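Glutathione S-transferase (Vibrio parahaemolyticus, PDB 7MIQ) probably catalyses the conjugation of glutathione to electrophilic substrates, as a glutathione S-transferase of the Gtt2 class. Local coordinates at residues K135-L145 against F170-I180. Residues are numbered along the deposited sequence; the frame is centred on the assembly and turned at random.
Sequences KSRVLEFLPTL and FIGFAVNGLSI
F170 packs knob-into-hole among V138, F141, L142 and L145, joining two helices of the all-helical C-terminal domain of the glutathione S-transferase fold. The axes of the short segments 135-145 and 170-177 approach to 11.6 Å and run at 122°, a steep crossing bridged by side chains. The first torsion of F170 is trans, which swings the ring out from helix 162-177 toward those four residues. V138 CG1 reaches the ring edge at CE1 (3.8 Å), and L145 CD2 lies near the same plane at CE2. The F141 ring is inclined to that of F170 by 47°, neither stacked nor T-shaped; F170 CZ lies in the F141 plane, at its edge. L142 sends its two methyls to different neighbours: CD2 meets I171 CD1 at 3.8 Å and also F170 CZ, whereas CD1 turns to I180 CG2. S179, with positive phi, is the first residue to leave helical backbone angles, and a bond from I180 N to A174 O (2.9 Å) shows the chain folded back here, with I180 pointing toward helix 127-151. There L139 CD2 touches I180 CG2 at 3.7 Å, while I180 CD1 meets V138 CG1. Helix 88-114 adds V100 and Q104 against F141, and I189 of helix 187-196 packs on L142 and I171. At the partly exposed margin, the extended K135 chain runs antiparallel alongside the I180 side chain. A water 2.9 Å from both K135 NZ and S179 O bridges them. The ammonium also donates directly to the L178 carbonyl, in the carbonyl plane, K135 NZ to L178 O 3.1 Å at a C=O···N angle of 159°.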
# COMPACT_ATOMS: atom_id res chain seq x y z
N LYS A 135 17.89 -5.47 -3.58
CA LYS A 135 17.91 -6.90 -3.90
C LYS A 135 18.07 -7.74 -2.63
O LYS A 135 17.43 -8.79 -2.49
CB LYS A 135 19.02 -7.21 -4.90
CG LYS A 135 19.08 -8.68 -5.30
CD LYS A 135 20.00 -8.91 -6.49
CE LYS A 135 19.97 -10.36 -6.93
NZ LYS A 135 20.75 -10.57 -8.18
N SER A 136 18.91 -7.28 -1.70
CA SER A 136 19.07 -8.00 -0.44
C SER A 136 17.77 -8.05 0.35
O SER A 136 17.51 -9.03 1.05
CB SER A 136 20.17 -7.35 0.40
OG SER A 136 21.40 -7.31 -0.31
N ARG A 137 16.94 -7.02 0.24
CA ARG A 137 15.65 -7.04 0.92
C ARG A 137 14.72 -8.08 0.29
O ARG A 137 13.95 -8.74 1.00
CB ARG A 137 15.02 -5.65 0.90
CG ARG A 137 15.74 -4.67 1.83
CD ARG A 137 15.05 -3.30 1.88
NE ARG A 137 13.61 -3.41 2.09
CZ ARG A 137 12.70 -2.91 1.27
NH1 ARG A 137 13.04 -2.22 0.19
NH2 ARG A 137 11.41 -3.11 1.53
N VAL A 138 14.77 -8.23 -1.04
CA VAL A 138 14.02 -9.29 -1.70
C VAL A 138 14.44 -10.65 -1.16
O VAL A 138 13.61 -11.49 -0.80
CB VAL A 138 14.19 -9.22 -3.23
CG1 VAL A 138 13.56 -10.43 -3.89
CG2 VAL A 138 13.59 -7.93 -3.77
N LEU A 139 15.76 -10.89 -1.08
CA LEU A 139 16.25 -12.18 -0.61
C LEU A 139 15.86 -12.44 0.84
O LEU A 139 15.62 -13.60 1.21
CB LEU A 139 17.78 -12.24 -0.77
CG LEU A 139 18.32 -12.15 -2.20
CD1 LEU A 139 19.84 -11.99 -2.19
CD2 LEU A 139 17.93 -13.39 -2.99
N GLU A 140 15.79 -11.40 1.66
CA GLU A 140 15.42 -11.59 3.06
C GLU A 140 13.93 -11.88 3.23
O GLU A 140 13.53 -12.54 4.19
CB GLU A 140 15.83 -10.37 3.89
CG GLU A 140 17.33 -10.21 4.04
CD GLU A 140 17.71 -8.89 4.68
OE1 GLU A 140 16.81 -8.05 4.90
OE2 GLU A 140 18.91 -8.69 4.97
N PHE A 141 13.10 -11.39 2.31
CA PHE A 141 11.67 -11.64 2.43
C PHE A 141 11.27 -13.02 1.92
O PHE A 141 10.27 -13.58 2.39
CB PHE A 141 10.88 -10.56 1.68
CG PHE A 141 9.39 -10.81 1.64
CD1 PHE A 141 8.66 -10.89 2.81
CD2 PHE A 141 8.73 -10.96 0.43
CE1 PHE A 141 7.30 -11.13 2.78
CE2 PHE A 141 7.37 -11.19 0.39
CZ PHE A 141 6.65 -11.28 1.57
N LEU A 142 12.04 -13.59 1.00
CA LEU A 142 11.66 -14.88 0.41
C LEU A 142 11.47 -16.00 1.43
O LEU A 142 10.51 -16.77 1.28
CB LEU A 142 12.68 -15.29 -0.66
CG LEU A 142 12.72 -14.46 -1.94
CD1 LEU A 142 13.91 -14.90 -2.79
CD2 LEU A 142 11.42 -14.59 -2.71
N PRO A 143 12.33 -16.17 2.45
CA PRO A 143 12.04 -17.21 3.46
C PRO A 143 10.71 -16.99 4.16
O PRO A 143 9.99 -17.96 4.44
CB PRO A 143 13.22 -17.10 4.43
CG PRO A 143 14.31 -16.51 3.63
CD PRO A 143 13.66 -15.57 2.66
N THR A 144 10.37 -15.73 4.46
CA THR A 144 9.09 -15.44 5.10
C THR A 144 7.93 -15.88 4.22
O THR A 144 6.94 -16.44 4.70
CB THR A 144 8.99 -13.95 5.43
OG1 THR A 144 10.08 -13.57 6.27
CG2 THR A 144 7.68 -13.64 6.13
N LEU A 145 8.03 -15.62 2.91
CA LEU A 145 6.97 -16.04 1.99
C LEU A 145 6.92 -17.56 1.87
O LEU A 145 5.83 -18.14 1.82
CB LEU A 145 7.19 -15.40 0.62
CG LEU A 145 6.10 -15.67 -0.42
CD1 LEU A 145 4.74 -15.23 0.09
CD2 LEU A 145 6.45 -14.97 -1.73
N PHE A 170 5.57 -10.36 -8.27
CA PHE A 170 6.79 -10.20 -7.47
C PHE A 170 7.78 -11.33 -7.76
O PHE A 170 8.96 -11.07 -8.01
CB PHE A 170 6.43 -10.14 -5.98
CG PHE A 170 7.58 -10.49 -5.06
CD1 PHE A 170 8.77 -9.79 -5.10
CD2 PHE A 170 7.44 -11.52 -4.13
CE1 PHE A 170 9.82 -10.12 -4.25
CE2 PHE A 170 8.48 -11.85 -3.28
CZ PHE A 170 9.67 -11.15 -3.33
N ILE A 171 7.31 -12.58 -7.71
CA ILE A 171 8.22 -13.70 -7.97
C ILE A 171 8.70 -13.68 -9.42
O ILE A 171 9.85 -14.03 -9.70
CB ILE A 171 7.54 -15.03 -7.59
CG1 ILE A 171 7.34 -15.12 -6.07
CG2 ILE A 171 8.34 -16.22 -8.10
CD1 ILE A 171 8.62 -14.92 -5.26
N GLY A 172 7.84 -13.25 -10.35
CA GLY A 172 8.30 -13.04 -11.72
C GLY A 172 9.45 -12.05 -11.80
O GLY A 172 10.43 -12.27 -12.53
N PHE A 173 9.34 -10.94 -11.07
CA PHE A 173 10.45 -10.00 -10.96
C PHE A 173 11.72 -10.69 -10.48
O PHE A 173 12.79 -10.57 -11.09
CB PHE A 173 10.09 -8.86 -10.00
CG PHE A 173 9.73 -7.57 -10.68
CD1 PHE A 173 10.70 -6.82 -11.33
CD2 PHE A 173 8.43 -7.08 -10.63
CE1 PHE A 173 10.37 -5.62 -11.94
CE2 PHE A 173 8.10 -5.89 -11.24
CZ PHE A 173 9.07 -5.16 -11.90
N ALA A 174 11.61 -11.44 -9.38
CA ALA A 174 12.79 -12.03 -8.75
C ALA A 174 13.49 -13.02 -9.67
O ALA A 174 14.72 -13.00 -9.80
CB ALA A 174 12.39 -12.71 -7.44
N VAL A 175 12.72 -13.88 -10.33
CA VAL A 175 13.30 -14.94 -11.15
C VAL A 175 13.72 -14.41 -12.51
O VAL A 175 14.86 -14.60 -12.95
CB VAL A 175 12.32 -16.12 -11.28
CG1 VAL A 175 12.87 -17.15 -12.26
CG2 VAL A 175 12.06 -16.76 -9.91
N ASN A 176 12.80 -13.75 -13.22
CA ASN A 176 13.05 -13.37 -14.61
C ASN A 176 13.67 -11.99 -14.76
O ASN A 176 14.19 -11.67 -15.84
CB ASN A 176 11.74 -13.42 -15.41
CG ASN A 176 11.25 -14.83 -15.63
OD1 ASN A 176 11.88 -15.79 -15.18
ND2 ASN A 176 10.13 -14.98 -16.33
N GLY A 177 13.64 -11.16 -13.72
CA GLY A 177 14.26 -9.86 -13.80
C GLY A 177 15.56 -9.77 -13.02
O GLY A 177 16.52 -9.16 -13.49
N LEU A 178 15.61 -10.39 -11.85
CA LEU A 178 16.75 -10.27 -10.95
C LEU A 178 17.61 -11.53 -10.88
O LEU A 178 18.56 -11.57 -10.10
CB LEU A 178 16.27 -9.90 -9.54
CG LEU A 178 15.49 -8.59 -9.46
CD1 LEU A 178 14.97 -8.36 -8.05
CD2 LEU A 178 16.35 -7.42 -9.91
N SER A 179 17.27 -12.57 -11.66
CA SER A 179 18.08 -13.79 -11.75
C SER A 179 18.27 -14.46 -10.39
O SER A 179 19.33 -15.01 -10.10
CB SER A 179 19.44 -13.50 -12.40
OG SER A 179 19.27 -12.90 -13.67
N ILE A 180 17.23 -14.43 -9.57
CA ILE A 180 17.24 -15.14 -8.29
C ILE A 180 16.62 -16.52 -8.51
O ILE A 180 15.51 -16.64 -9.03
CB ILE A 180 16.47 -14.36 -7.22
CG1 ILE A 180 17.06 -12.95 -7.06
CG2 ILE A 180 16.50 -15.11 -5.90
CD1 ILE A 180 16.26 -12.06 -6.14
O HOH W 1 21.18 -13.40 -8.49
O HOH W 2 20.26 -9.13 -10.17